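Local structure of beta-galactosidase (4OIF) at residues Phe172-Lys177 / Trp203-Ser208; Leu620-Glu625 / Gln651-Glu657; Lys626-Gln631 / Phe642-Thr647. The protein probably hydrolyses terminal non-reducing beta-D-galactose residues of beta-D-galactosides, as a zinc-binding, trimeric member of glycoside hydrolase family 42. All coordinates share one frame; numbering follows the deposited sequence.

In the fold
Contact 1 comes first along the chain, in the part assigned to the TIM-barrel family. It joins helix 166-179 to the loop before helix 218-246, near the zinc site. Contacts 2 and 3 lie on the other side of the chain's centre, in the C-terminal beta region. Their centres are about 59 and 51 Å from that of contact 1. Contact 3 is a hairpin, and contact 2 pairs the segments that flank it in sequence. The two centres are about 10 Å apart. Their strands belong to two different antiparallel sheets, which touch through V622, V630, Q651 and V628. The nearest atoms of contacts 1 and 3 are about 35 Å apart, so the two do not touch.

Contact 1: Phe172-Lys177 / Trp203-Ser208; sequences FREWLK and WSQIES
Helix 166-179, which carries the zinc ligand C168, packs against the loop leading to helix 218-246. K177 lies across one face of the W203 indole. Its CG sits 3.7 Å from the centroid of the W203 six-membered ring, 10° off the normal, a CH-pi contact. Farther along the extended chain, K177 CE is 3.5 Å from W203 CG. The ammonium beyond it forms a salt bridge with E174, K177 NZ to E174 OE2 at 3.2 Å. With an alanine at W203, the K177 methylenes would probably lose their aromatic floor and a gap would open beside L176 CB. R173 CG stands beside its backbone N (chi1 -84°), and the chain then runs extended to the loop. There R173 NE and NH2 both make weak, bent bonds to I206 O, NE at 2.9 Å. R173 NH1 pairs with E170. On the buried side of the helix, L176 CD1 meets I206 CG2 at 3.7 Å. L176 CD1 lies over a face of the F172 ring, toward its rim. S208 OG bonds to H164 and Q169, each next in sequence to a zinc-binding cysteine. The contact joins helix to loop near, but not touching, the four-cysteine zinc site of this GH42 enzyme.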
loop_
_atom_site.group_PDB
_atom_site.type_symbol
_atom_site.label_atom_id
_atom_site.label_comp_id
_atom_site.label_asym_id
_atom_site.label_seq_id
_atom_site.Cartn_x
_atom_site.Cartn_y
_atom_site.Cartn_z
ATOM N N PHE A 172 -5.615 32.022 3.605
ATOM C CA PHE A 172 -4.523 31.728 2.675
ATOM C C PHE A 172 -4.480 32.761 1.555
ATOM O O PHE A 172 -3.413 33.239 1.180
ATOM C CB PHE A 172 -4.680 30.314 2.093
ATOM C CG PHE A 172 -3.570 29.903 1.164
ATOM C CD1 PHE A 172 -2.235 30.060 1.536
ATOM C CD2 PHE A 172 -3.860 29.325 -0.068
ATOM C CE1 PHE A 172 -1.207 29.666 0.683
ATOM C CE2 PHE A 172 -2.848 28.925 -0.925
ATOM C CZ PHE A 172 -1.509 29.097 -0.556
ATOM N N ARG A 173 -5.652 33.117 1.032
ATOM C CA ARG A 173 -5.731 34.173 0.027
ATOM C C ARG A 173 -5.215 35.510 0.551
ATOM O O ARG A 173 -4.454 36.192 -0.141
ATOM C CB ARG A 173 -7.153 34.327 -0.475
ATOM C CG ARG A 173 -7.485 33.351 -1.567
ATOM C CD ARG A 173 -8.915 33.489 -2.034
ATOM N NE ARG A 173 -9.377 32.205 -2.528
ATOM C CZ ARG A 173 -10.301 31.470 -1.926
ATOM N NH1 ARG A 173 -10.901 31.923 -0.833
ATOM N NH2 ARG A 173 -10.641 30.294 -2.435
ATOM N N GLU A 174 -5.610 35.881 1.769
ATOM C CA GLU A 174 -5.132 37.140 2.344
ATOM C C GLU A 174 -3.625 37.103 2.580
ATOM O O GLU A 174 -2.913 38.096 2.353
ATOM C CB GLU A 174 -5.875 37.458 3.643
ATOM C CG GLU A 174 -7.334 37.853 3.412
ATOM C CD GLU A 174 -7.462 39.031 2.451
ATOM O OE1 GLU A 174 -6.747 40.041 2.668
ATOM O OE2 GLU A 174 -8.255 38.935 1.475
ATOM N N TRP A 175 -3.147 35.936 3.004
ATOM C CA TRP A 175 -1.721 35.699 3.197
ATOM C C TRP A 175 -0.958 35.902 1.889
ATOM O O TRP A 175 0.103 36.529 1.861
ATOM C CB TRP A 175 -1.504 34.286 3.736
ATOM C CG TRP A 175 -0.093 33.940 4.108
ATOM C CD1 TRP A 175 0.493 34.090 5.339
ATOM C CD2 TRP A 175 0.906 33.345 3.259
ATOM N NE1 TRP A 175 1.786 33.624 5.302
ATOM C CE2 TRP A 175 2.065 33.168 4.038
ATOM C CE3 TRP A 175 0.932 32.952 1.916
ATOM C CZ2 TRP A 175 3.237 32.621 3.519
ATOM C CZ3 TRP A 175 2.097 32.403 1.402
ATOM C CH2 TRP A 175 3.237 32.248 2.202
ATOM N N LEU A 176 -1.520 35.386 0.803
ATOM C CA LEU A 176 -0.869 35.467 -0.494
ATOM C C LEU A 176 -0.889 36.904 -1.012
ATOM O O LEU A 176 0.073 37.358 -1.642
ATOM C CB LEU A 176 -1.536 34.509 -1.493
ATOM C CG LEU A 176 -1.163 33.017 -1.398
ATOM C CD1 LEU A 176 -2.053 32.202 -2.312
ATOM C CD2 LEU A 176 0.307 32.758 -1.732
ATOM N N LYS A 177 -1.981 37.619 -0.755
ATOM C CA LYS A 177 -2.047 39.018 -1.152
ATOM C C LYS A 177 -0.971 39.828 -0.425
ATOM O O LYS A 177 -0.285 40.639 -1.053
ATOM C CB LYS A 177 -3.432 39.605 -0.887
ATOM C CG LYS A 177 -4.504 39.052 -1.797
ATOM C CD LYS A 177 -5.829 39.631 -1.412
ATOM C CE LYS A 177 -6.954 39.052 -2.235
ATOM N NZ LYS A 177 -8.266 39.446 -1.660
ATOM N N TRP A 203 -7.971 36.391 -7.542
ATOM C CA TRP A 203 -7.570 35.810 -6.262
ATOM C C TRP A 203 -8.548 34.763 -5.727
ATOM O O TRP A 203 -8.151 33.853 -5.012
ATOM C CB TRP A 203 -7.402 36.904 -5.211
ATOM C CG TRP A 203 -6.277 37.826 -5.485
ATOM C CD1 TRP A 203 -6.352 39.063 -6.057
ATOM C CD2 TRP A 203 -4.891 37.592 -5.210
ATOM N NE1 TRP A 203 -5.098 39.618 -6.146
ATOM C CE2 TRP A 203 -4.183 38.738 -5.635
ATOM C CE3 TRP A 203 -4.180 36.529 -4.647
ATOM C CZ2 TRP A 203 -2.799 38.850 -5.514
ATOM C CZ3 TRP A 203 -2.798 36.641 -4.527
ATOM C CH2 TRP A 203 -2.126 37.792 -4.957
ATOM N N SER A 204 -9.823 34.897 -6.069
ATOM C CA SER A 204 -10.824 33.935 -5.634
ATOM C C SER A 204 -10.614 32.548 -6.237
ATOM O O SER A 204 -11.193 31.576 -5.765
ATOM C CB SER A 204 -12.224 34.429 -5.995
ATOM O OG SER A 204 -12.387 34.494 -7.399
ATOM N N GLN A 205 -9.802 32.454 -7.285
ATOM C CA GLN A 205 -9.585 31.164 -7.934
ATOM C C GLN A 205 -8.571 30.324 -7.182
ATOM O O GLN A 205 -8.623 29.105 -7.220
ATOM C CB GLN A 205 -9.126 31.348 -9.380
ATOM C CG GLN A 205 -10.202 31.854 -10.328
ATOM C CD GLN A 205 -9.604 32.553 -11.523
ATOM O OE1 GLN A 205 -8.383 32.582 -11.686
ATOM N NE2 GLN A 205 -10.451 33.132 -12.363
ATOM N N ILE A 206 -7.651 30.976 -6.490
ATOM C CA ILE A 206 -6.601 30.256 -5.789
ATOM C C ILE A 206 -7.118 29.515 -4.554
ATOM O O ILE A 206 -7.671 30.122 -3.647
ATOM C CB ILE A 206 -5.482 31.212 -5.364
ATOM C CG1 ILE A 206 -4.904 31.903 -6.603
ATOM C CG2 ILE A 206 -4.420 30.452 -4.579
ATOM C CD1 ILE A 206 -3.999 33.087 -6.307
ATOM N N GLU A 207 -6.968 28.197 -4.533
ATOM C CA GLU A 207 -7.288 27.422 -3.341
ATOM C C GLU A 207 -6.079 26.582 -2.945
ATOM O O GLU A 207 -5.148 26.414 -3.732
ATOM C CB GLU A 207 -8.539 26.546 -3.557
ATOM C CG GLU A 207 -8.786 26.070 -4.994
ATOM C CD GLU A 207 -10.249 25.680 -5.264
ATOM O OE1 GLU A 207 -10.505 24.898 -6.206
ATOM O OE2 GLU A 207 -11.144 26.166 -4.541
ATOM N N SER A 208 -6.095 26.072 -1.723
ATOM C CA SER A 208 -5.011 25.226 -1.237
ATOM C C SER A 208 -4.873 23.984 -2.115
ATOM O O SER A 208 -5.841 23.554 -2.742
ATOM C CB SER A 208 -5.264 24.819 0.204
ATOM O OG SER A 208 -6.435 24.031 0.274
#

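Contact 2: Leu620-Glu625 / Gln651-Glu657; sequences LFVKHE and QAVVLEE
Segments 620-625 and 651-657 run antiparallel, with end-to-end directions 155° apart. Their firm link is the hydrogen-bonded pair K623 and V654. K623 N reaches V654 O at 2.9 Å, and V654 N reaches K623 O at 2.8 Å. V653 CA adds a CA-H...O contact to K623 O at 3.3 Å. Beyond this pair water takes over. One water accepts from E625 N and donates to both A652 O and Q651 OE1, so it bridges the two segments where they part. At the other end, E656 and E657 bend the chain out of this sheet and toward strand 658-661.

V622, V653, L655 and L620 form the apolar side. V622 CG1 is anti to the backbone N (chi1 178°), which brings it to V653 CG1 at 3.5 Å. The other branch, V622 CG2, lies alongside L655 and touches its CD2. L620 crosses L655 at about a right angle, CD2 to CD2 at 3.5 Å. V630 and I643 of the neighbouring sheet also pack on V622. K623 and V654 turn the other way, their CB atoms 3.9 Å apart. H624 CG sits between its backbone N and carbonyl carbon (chi1 63°). From there H624 ND1 donates to E625 O at 2.8 Å, nearly in the ring plane but above the carbonyl plane. H624 NE2 bonds to D453, so both ring nitrogens are engaged.

Strand 651-655 also pairs with strand 671-674 on its other edge. Together they make a small three-stranded antiparallel sheet in the C-terminal beta region, its apolar side packed on the hairpin 628-645.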
loop_
_atom_site.group_PDB
_atom_site.type_symbol
_atom_site.label_atom_id
_atom_site.label_comp_id
_atom_site.label_asym_id
_atom_site.label_seq_id
_atom_site.Cartn_x
_atom_site.Cartn_y
_atom_site.Cartn_z
ATOM N N LEU A 620 37.399 17.961 25.320
ATOM C CA LEU A 620 38.424 17.171 25.979
ATOM C C LEU A 620 38.675 15.921 25.170
ATOM O O LEU A 620 37.757 15.138 24.936
ATOM C CB LEU A 620 38.022 16.796 27.407
ATOM C CG LEU A 620 39.015 15.882 28.142
ATOM C CD1 LEU A 620 40.298 16.627 28.504
ATOM C CD2 LEU A 620 38.370 15.276 29.382
ATOM N N PHE A 621 39.910 15.735 24.723
ATOM C CA PHE A 621 40.236 14.531 23.984
ATOM C C PHE A 621 40.177 13.300 24.883
ATOM O O PHE A 621 40.754 13.277 25.967
ATOM C CB PHE A 621 41.615 14.626 23.339
ATOM C CG PHE A 621 42.024 13.356 22.648
ATOM C CD1 PHE A 621 41.505 13.036 21.406
ATOM C CD2 PHE A 621 42.890 12.459 23.258
ATOM C CE1 PHE A 621 41.860 11.848 20.767
ATOM C CE2 PHE A 621 43.246 11.271 22.628
ATOM C CZ PHE A 621 42.728 10.965 21.380
ATOM N N VAL A 622 39.457 12.284 24.435
ATOM C CA VAL A 622 39.475 10.998 25.094
ATOM C C VAL A 622 39.745 9.948 24.031
ATOM O O VAL A 622 39.095 9.946 22.992
ATOM C CB VAL A 622 38.145 10.681 25.805
ATOM C CG1 VAL A 622 38.207 9.295 26.427
ATOM C CG2 VAL A 622 37.815 11.733 26.840
ATOM N N LYS A 623 40.706 9.064 24.276
ATOM C CA LYS A 623 41.000 7.982 23.341
ATOM C C LYS A 623 40.000 6.844 23.519
ATOM O O LYS A 623 39.803 6.354 24.633
ATOM C CB LYS A 623 42.428 7.481 23.541
ATOM C CG LYS A 623 42.802 6.253 22.744
ATOM C CD LYS A 623 44.317 6.074 22.734
ATOM C CE LYS A 623 44.745 4.887 21.876
ATOM N NZ LYS A 623 44.231 3.587 22.407
ATOM N N HIS A 624 39.364 6.432 22.425
ATOM C CA HIS A 624 38.320 5.411 22.488
ATOM C C HIS A 624 38.043 4.773 21.119
ATOM O O HIS A 624 38.447 5.294 20.081
ATOM C CB HIS A 624 37.020 6.013 23.052
ATOM C CG HIS A 624 36.435 7.097 22.201
ATOM N ND1 HIS A 624 35.797 6.844 21.003
ATOM C CD2 HIS A 624 36.405 8.440 22.366
ATOM C CE1 HIS A 624 35.397 7.985 20.470
ATOM N NE2 HIS A 624 35.745 8.968 21.284
ATOM N N GLU A 625 37.340 3.645 21.142
ATOM C CA GLU A 625 36.864 2.977 19.935
ATOM C C GLU A 625 35.532 3.547 19.476
ATOM O O GLU A 625 34.884 4.314 20.205
ATOM C CB GLU A 625 36.718 1.473 20.181
ATOM C CG GLU A 625 37.997 0.807 20.648
ATOM C CD GLU A 625 39.129 0.941 19.638
ATOM O OE1 GLU A 625 38.847 1.049 18.429
ATOM O OE2 GLU A 625 40.302 0.954 20.052
ATOM N N GLN A 651 34.565 -1.436 27.226
ATOM C CA GLN A 651 35.143 -0.417 26.385
ATOM C C GLN A 651 36.260 0.364 27.086
ATOM O O GLN A 651 36.025 1.069 28.062
ATOM C CB GLN A 651 34.029 0.505 25.921
ATOM C CG GLN A 651 34.312 1.139 24.613
ATOM C CD GLN A 651 34.348 0.165 23.459
ATOM O OE1 GLN A 651 35.370 0.033 22.795
ATOM N NE2 GLN A 651 33.224 -0.496 23.191
ATOM N N ALA A 652 37.484 0.218 26.587
ATOM C CA ALA A 652 38.636 0.895 27.175
ATOM C C ALA A 652 38.753 2.311 26.640
ATOM O O ALA A 652 38.722 2.550 25.438
ATOM C CB ALA A 652 39.919 0.123 26.908
ATOM N N VAL A 653 38.917 3.246 27.554
ATOM C CA VAL A 653 38.846 4.649 27.234
ATOM C C VAL A 653 40.086 5.249 27.892
ATOM O O VAL A 653 40.557 4.707 28.875
ATOM C CB VAL A 653 37.491 5.233 27.746
ATOM C CG1 VAL A 653 37.653 6.544 28.472
ATOM C CG2 VAL A 653 36.452 5.285 26.614
ATOM N N VAL A 654 40.671 6.306 27.337
ATOM C CA VAL A 654 41.884 6.856 27.945
ATOM C C VAL A 654 41.852 8.382 28.020
ATOM O O VAL A 654 41.722 9.064 27.000
ATOM C CB VAL A 654 43.170 6.423 27.182
ATOM C CG1 VAL A 654 44.411 6.939 27.893
ATOM C CG2 VAL A 654 43.248 4.918 27.050
ATOM N N LEU A 655 41.974 8.901 29.241
ATOM C CA LEU A 655 42.060 10.334 29.502
ATOM C C LEU A 655 43.523 10.740 29.618
ATOM O O LEU A 655 44.264 10.113 30.372
ATOM C CB LEU A 655 41.321 10.679 30.790
ATOM C CG LEU A 655 39.796 10.676 30.819
ATOM C CD1 LEU A 655 39.306 10.262 32.184
ATOM C CD2 LEU A 655 39.297 12.063 30.500
ATOM N N GLU A 656 43.950 11.773 28.891
ATOM C CA GLU A 656 45.346 12.222 28.948
ATOM C C GLU A 656 45.568 13.233 30.066
ATOM O O GLU A 656 46.587 13.203 30.748
ATOM C CB GLU A 656 45.782 12.828 27.613
ATOM C CG GLU A 656 46.020 11.801 26.519
ATOM C CD GLU A 656 46.310 12.431 25.170
ATOM O OE1 GLU A 656 46.263 13.678 25.055
ATOM O OE2 GLU A 656 46.584 11.671 24.223
ATOM N N GLU A 657 44.610 14.136 30.241
ATOM C CA GLU A 657 44.648 15.105 31.334
ATOM C C GLU A 657 43.813 14.553 32.479
ATOM O O GLU A 657 43.003 13.656 32.266
ATOM C CB GLU A 657 44.128 16.470 30.874
ATOM C CG GLU A 657 45.072 17.190 29.910
ATOM C CD GLU A 657 44.557 18.553 29.486
ATOM O OE1 GLU A 657 43.566 18.604 28.718
ATOM O OE2 GLU A 657 45.140 19.573 29.923
HETATM O O HOH W 1 41.353 3.033 24.113
HETATM O O HOH W 2 36.917 2.391 23.636
#

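Contact 3: Lys626-Gln631 / Phe642-Thr647; sequences KGVSVQ and FIMNFT
S629 and M644 face each other in a hydrogen-bonded pair, and the methionine folds over its partner. M644 CG lies beside the backbone N (chi1 -57°), and the chain bends at chi3 (-68°). This brings M644 CE to S629 OG at 3.5 Å, with Q631 CB and CG near the methyl. S629 CB meets the F646 ring at its edge, at CD2. Between the backbones, M644 N donates to S629 O at 2.8 Å and S629 N to M644 O at 2.9 Å. Q631 and F642 repeat the pattern, making an antiparallel beta hairpin of strands 628-634 and 638-645. V628, V630, I643 and N645 point to the other face. I643 CG2 stands anti to its backbone N and touches both valines, V630 CG2 at 4.0 Å and V628 CG1 at 4.1 Å. At the open end F646 N bonds to G627 O at 2.8 Å. G627 has backbone angles that suit a glycine, and a CB there would clash with T647 CG2. N645 closes an Asx turn. Its OD1 accepts from T647 OG1 at 2.7 Å, in the carbonyl plane, and from T647 N at 3.0 Å, above that plane. N645 ND2 donates to E649 O and D675 O.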
loop_
_atom_site.group_PDB
_atom_site.type_symbol
_atom_site.label_atom_id
_atom_site.label_comp_id
_atom_site.label_asym_id
_atom_site.label_seq_id
_atom_site.Cartn_x
_atom_site.Cartn_y
_atom_site.Cartn_z
ATOM N N LYS A 626 35.126 3.159 18.271
ATOM C CA LYS A 626 33.849 3.586 17.704
ATOM C C LYS A 626 32.663 3.188 18.578
ATOM O O LYS A 626 32.600 2.069 19.079
ATOM C CB LYS A 626 33.686 3.012 16.296
ATOM C CG LYS A 626 34.506 3.749 15.256
ATOM C CD LYS A 626 34.293 3.203 13.866
ATOM C CE LYS A 626 34.981 4.099 12.858
ATOM N NZ LYS A 626 36.201 4.710 13.458
ATOM N N GLY A 627 31.728 4.112 18.769
ATOM C CA GLY A 627 30.532 3.818 19.539
ATOM C C GLY A 627 30.626 4.382 20.939
ATOM O O GLY A 627 29.694 4.279 21.743
ATOM N N VAL A 628 31.784 4.953 21.244
ATOM C CA VAL A 628 31.922 5.751 22.444
ATOM C C VAL A 628 31.837 7.199 22.042
ATOM O O VAL A 628 32.633 7.661 21.238
ATOM C CB VAL A 628 33.244 5.509 23.167
ATOM C CG1 VAL A 628 33.427 6.523 24.291
ATOM C CG2 VAL A 628 33.276 4.122 23.697
ATOM N N SER A 629 30.864 7.905 22.598
ATOM C CA SER A 629 30.649 9.298 22.278
ATOM C C SER A 629 31.144 10.155 23.421
ATOM O O SER A 629 30.809 9.917 24.575
ATOM C CB SER A 629 29.158 9.556 22.001
ATOM O OG SER A 629 28.910 10.931 21.775
ATOM N N VAL A 630 31.954 11.152 23.107
ATOM C CA VAL A 630 32.377 12.092 24.129
ATOM C C VAL A 630 31.834 13.455 23.756
ATOM O O VAL A 630 32.095 13.942 22.661
ATOM C CB VAL A 630 33.918 12.140 24.283
ATOM C CG1 VAL A 630 34.311 13.198 25.299
ATOM C CG2 VAL A 630 34.464 10.766 24.692
ATOM N N GLN A 631 31.059 14.055 24.654
ATOM C CA GLN A 631 30.437 15.345 24.370
ATOM C C GLN A 631 30.523 16.236 25.586
ATOM O O GLN A 631 30.416 15.748 26.696
ATOM C CB GLN A 631 28.970 15.170 23.964
ATOM C CG GLN A 631 28.752 14.564 22.585
ATOM C CD GLN A 631 29.202 15.483 21.477
ATOM O OE1 GLN A 631 29.116 16.712 21.591
ATOM N NE2 GLN A 631 29.699 14.895 20.397
ATOM N N PHE A 642 31.029 14.377 29.065
ATOM C CA PHE A 642 30.284 13.131 29.135
ATOM C C PHE A 642 30.965 12.090 28.260
ATOM O O PHE A 642 31.120 12.289 27.045
ATOM C CB PHE A 642 28.838 13.330 28.665
ATOM C CG PHE A 642 27.998 14.169 29.575
ATOM C CD1 PHE A 642 28.205 15.538 29.676
ATOM C CD2 PHE A 642 26.972 13.595 30.307
ATOM C CE1 PHE A 642 27.415 16.322 30.519
ATOM C CE2 PHE A 642 26.173 14.371 31.151
ATOM C CZ PHE A 642 26.398 15.737 31.258
ATOM N N ILE A 643 31.359 10.981 28.874
ATOM C CA ILE A 643 31.931 9.854 28.150
ATOM C C ILE A 643 30.919 8.708 28.134
ATOM O O ILE A 643 30.679 8.052 29.147
ATOM C CB ILE A 643 33.255 9.402 28.773
ATOM C CG1 ILE A 643 34.160 10.618 29.030
ATOM C CG2 ILE A 643 33.934 8.384 27.877
ATOM C CD1 ILE A 643 35.470 10.303 29.783
ATOM N N MET A 644 30.331 8.469 26.966
ATOM C CA MET A 644 29.162 7.607 26.848
ATOM C C MET A 644 29.413 6.365 25.987
ATOM O O MET A 644 29.781 6.460 24.817
ATOM C CB MET A 644 27.987 8.425 26.288
ATOM C CG MET A 644 27.664 9.647 27.130
ATOM S SD MET A 644 26.559 10.819 26.320
ATOM C CE MET A 644 27.588 11.447 25.000
ATOM N N ASN A 645 29.216 5.194 26.572
ATOM C CA ASN A 645 29.407 3.955 25.828
ATOM C C ASN A 645 28.119 3.516 25.140
ATOM O O ASN A 645 27.289 2.847 25.743
ATOM C CB ASN A 645 29.915 2.851 26.754
ATOM C CG ASN A 645 30.210 1.556 26.019
ATOM O OD1 ASN A 645 30.111 1.477 24.788
ATOM N ND2 ASN A 645 30.577 0.524 26.776
ATOM N N PHE A 646 27.964 3.883 23.870
ATOM C CA PHE A 646 26.785 3.470 23.121
ATOM C C PHE A 646 27.000 2.119 22.416
ATOM O O PHE A 646 26.577 1.935 21.273
ATOM C CB PHE A 646 26.389 4.550 22.105
ATOM C CG PHE A 646 25.627 5.713 22.710
ATOM C CD1 PHE A 646 24.309 5.555 23.135
ATOM C CD2 PHE A 646 26.223 6.970 22.837
ATOM C CE1 PHE A 646 23.596 6.633 23.684
ATOM C CE2 PHE A 646 25.519 8.040 23.382
ATOM C CZ PHE A 646 24.195 7.865 23.813
ATOM N N THR A 647 27.663 1.179 23.096
ATOM C CA THR A 647 27.861 -0.161 22.543
ATOM C C THR A 647 27.482 -1.191 23.586
ATOM O O THR A 647 27.369 -0.870 24.770
ATOM C CB THR A 647 29.314 -0.430 22.115
ATOM O OG1 THR A 647 30.075 -0.803 23.266
ATOM C CG2 THR A 647 29.947 0.801 21.469
#